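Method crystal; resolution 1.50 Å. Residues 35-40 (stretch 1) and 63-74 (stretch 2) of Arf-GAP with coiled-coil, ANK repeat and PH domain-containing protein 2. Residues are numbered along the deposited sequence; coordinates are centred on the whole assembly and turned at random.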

# COMPACT_ATOMS: atom_id res chain seq x y z
N ASP A 35 34.84 8.20 7.20
CA ASP A 35 34.11 7.39 6.24
C ASP A 35 32.64 7.50 6.56
O ASP A 35 32.19 7.10 7.65
N VAL A 36 31.88 8.00 5.60
CA VAL A 36 30.45 8.15 5.80
C VAL A 36 29.78 6.78 6.07
O VAL A 36 28.69 6.73 6.65
N ASN A 37 30.46 5.69 5.67
CA ASN A 37 29.96 4.33 5.87
C ASN A 37 30.72 3.57 6.96
O ASN A 37 30.68 2.33 7.02
N TRP A 38 31.38 4.33 7.83
CA TRP A 38 32.14 3.75 8.94
C TRP A 38 31.26 2.82 9.77
O TRP A 38 30.11 3.13 10.04
N ALA A 39 31.80 1.65 10.10
CA ALA A 39 31.10 0.67 10.95
C ALA A 39 31.76 0.61 12.31
O ALA A 39 32.99 0.43 12.42
N ASN A 40 30.96 0.73 13.37
CA ASN A 40 31.47 0.70 14.73
C ASN A 40 31.57 -0.74 15.20
O ASN A 40 30.56 -1.35 15.54
N PHE A 63 21.45 14.46 4.92
CA PHE A 63 22.84 14.92 4.83
C PHE A 63 23.82 13.77 4.55
O PHE A 63 24.70 13.87 3.68
N LEU A 64 23.65 12.67 5.27
CA LEU A 64 24.51 11.51 5.06
C LEU A 64 24.35 10.94 3.65
O LEU A 64 25.33 10.66 2.97
N LEU A 65 23.13 10.79 3.17
CA LEU A 65 22.89 10.31 1.81
C LEU A 65 23.51 11.24 0.76
O LEU A 65 24.08 10.77 -0.23
N GLN A 66 23.41 12.55 0.99
CA GLN A 66 23.98 13.54 0.08
C GLN A 66 25.49 13.49 0.08
O GLN A 66 26.13 13.95 -0.84
N ASN A 67 26.06 12.91 1.14
CA ASN A 67 27.52 12.84 1.23
C ASN A 67 28.03 11.40 1.04
O ASN A 67 29.15 11.07 1.43
N GLY A 68 27.21 10.57 0.41
CA GLY A 68 27.62 9.28 -0.11
C GLY A 68 27.31 8.05 0.72
O GLY A 68 27.84 6.96 0.45
N ALA A 69 26.46 8.19 1.73
CA ALA A 69 26.09 7.04 2.54
C ALA A 69 25.41 5.98 1.70
O ALA A 69 24.57 6.30 0.85
N ASN A 70 25.75 4.73 1.98
CA ASN A 70 25.07 3.58 1.38
C ASN A 70 23.76 3.36 2.11
O ASN A 70 23.77 2.97 3.26
N VAL A 71 22.64 3.57 1.42
CA VAL A 71 21.30 3.49 2.03
C VAL A 71 20.99 2.06 2.47
O VAL A 71 20.11 1.85 3.29
N ASN A 72 21.75 1.08 1.98
CA ASN A 72 21.43 -0.31 2.30
C ASN A 72 22.36 -0.95 3.32
O ASN A 72 22.13 -2.11 3.69
N GLN A 73 23.44 -0.27 3.72
CA GLN A 73 24.49 -0.95 4.48
C GLN A 73 23.95 -1.41 5.82
O GLN A 73 23.32 -0.63 6.56
N ARG A 74 24.22 -2.67 6.14
CA ARG A 74 23.64 -3.32 7.31
C ARG A 74 24.56 -3.36 8.52
O ARG A 74 25.80 -3.43 8.38

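Which side chains point in? Val 36 and Asn 37, on the type I turn from Asp 35 to Trp 38, and Gln 73 supply most of the contact, while Trp 38 points away. Val 36 (chi1 p) is the apolar part: its CG2 lies 3.7 Å from Leu 64 CD2 and 4.0 Å from Ala 69 CB, and its CG1 rests 3.7 Å from Gly 68 C.

What satisfies the amide of Asn 37? With chi1 m, its OD1 accepts a nearly straight hydrogen bond from Asn 70 N (2.8 Å, 177°). Water 1 gives OD1 a second donor at 2.8 Å and also donates to Asn 70 O at 2.7 Å, so it bridges the stretches. ND2 is served less well: its bond to water 2, at 3.3 Å, is weak, although that water also donates to Gly 68 O at 3.1 Å.

How is the Asn 37 backbone satisfied? Gln 73, extended with chi1 and chi2 both t, brings its NE2 to Asn 37 O at 3.0 Å. Asn 37 N donates within its own stretch to Asp 35 OD1, 2.9 Å away.

What supports the opposing loop? Asn 67 (chi1 m) turns its ND2 back to Phe 63 O, 2.7 Å away, and Asn 70 OD1 accepts from Asn 72 N at 2.9 Å.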

# COMPACT_ATOMS: atom_id res chain seq x y z
CB ASP A 35 34.58 5.95 6.30
CG ASP A 35 34.01 5.09 5.20
OD1 ASP A 35 33.10 5.54 4.46
OD2 ASP A 35 34.53 3.95 5.06
CB VAL A 36 29.83 8.86 4.59
CG1 VAL A 36 29.91 7.97 3.31
CG2 VAL A 36 28.42 9.36 4.88
CB ASN A 37 30.02 3.57 4.54
CG ASN A 37 29.02 4.10 3.54
OD1 ASN A 37 27.83 4.27 3.85
ND2 ASN A 37 29.50 4.37 2.32
CB TRP A 38 32.68 4.87 9.81
CG TRP A 38 33.58 4.39 10.95
CD1 TRP A 38 34.88 3.98 10.83
CD2 TRP A 38 33.25 4.32 12.34
NE1 TRP A 38 35.38 3.66 12.07
CE2 TRP A 38 34.41 3.86 13.01
CE3 TRP A 38 32.11 4.61 13.09
CZ2 TRP A 38 34.44 3.67 14.40
CZ3 TRP A 38 32.16 4.42 14.48
CH2 TRP A 38 33.31 3.97 15.11
CB ALA A 39 31.08 -0.68 10.29
CB ASN A 40 30.56 1.51 15.65
CG ASN A 40 31.15 1.71 17.04
OD1 ASN A 40 31.97 0.92 17.52
ND2 ASN A 40 30.73 2.78 17.70
CB PHE A 63 23.21 15.65 6.13
CG PHE A 63 24.61 16.17 6.17
CD1 PHE A 63 24.90 17.43 5.69
CD2 PHE A 63 25.64 15.40 6.72
CE1 PHE A 63 26.20 17.94 5.73
CE2 PHE A 63 26.96 15.91 6.76
CZ PHE A 63 27.23 17.17 6.27
CB LEU A 64 24.20 10.44 6.11
CG LEU A 64 24.71 10.84 7.49
CD1 LEU A 64 24.19 9.86 8.56
CD2 LEU A 64 26.29 10.84 7.50
CB LEU A 65 21.39 10.16 1.55
CG LEU A 65 20.74 9.02 2.32
CD1 LEU A 65 19.20 9.05 2.17
CD2 LEU A 65 21.29 7.65 1.93
CB GLN A 66 23.53 14.95 0.47
CG GLN A 66 22.07 15.20 0.19
CD GLN A 66 21.57 16.43 0.90
OE1 GLN A 66 22.33 17.14 1.58
NE2 GLN A 66 20.27 16.70 0.77
CB ASN A 67 27.98 13.43 2.56
CG ASN A 67 27.91 14.93 2.57
OD1 ASN A 67 28.83 15.58 2.12
ND2 ASN A 67 26.79 15.49 3.03
CB ALA A 69 25.17 7.42 3.70
CB ASN A 70 25.99 2.35 1.48
CG ASN A 70 25.42 1.12 0.87
OD1 ASN A 70 24.24 1.05 0.51
ND2 ASN A 70 26.27 0.09 0.76
CB VAL A 71 20.24 4.02 1.05
CG1 VAL A 71 19.96 3.02 -0.06
CG2 VAL A 71 18.95 4.42 1.81
CB ASN A 72 21.45 -1.16 1.03
CG ASN A 72 20.32 -0.86 0.11
OD1 ASN A 72 19.19 -0.65 0.55
ND2 ASN A 72 20.60 -0.85 -1.18
CB GLN A 73 25.71 -0.04 4.70
CG GLN A 73 26.87 -0.77 5.41
CD GLN A 73 28.08 0.10 5.50
OE1 GLN A 73 28.35 0.88 4.58
NE2 GLN A 73 28.79 0.02 6.61
CB ARG A 74 23.27 -4.78 6.96
CG ARG A 74 22.46 -4.94 5.67
CD ARG A 74 22.52 -6.36 5.22
NE ARG A 74 21.87 -6.67 3.95
CZ ARG A 74 20.79 -7.45 3.84
NH1 ARG A 74 20.22 -7.91 4.94
NH2 ARG A 74 20.30 -7.79 2.64
O HOH W 1 25.52 3.49 5.27
O HOH W 2 28.07 4.06 -0.66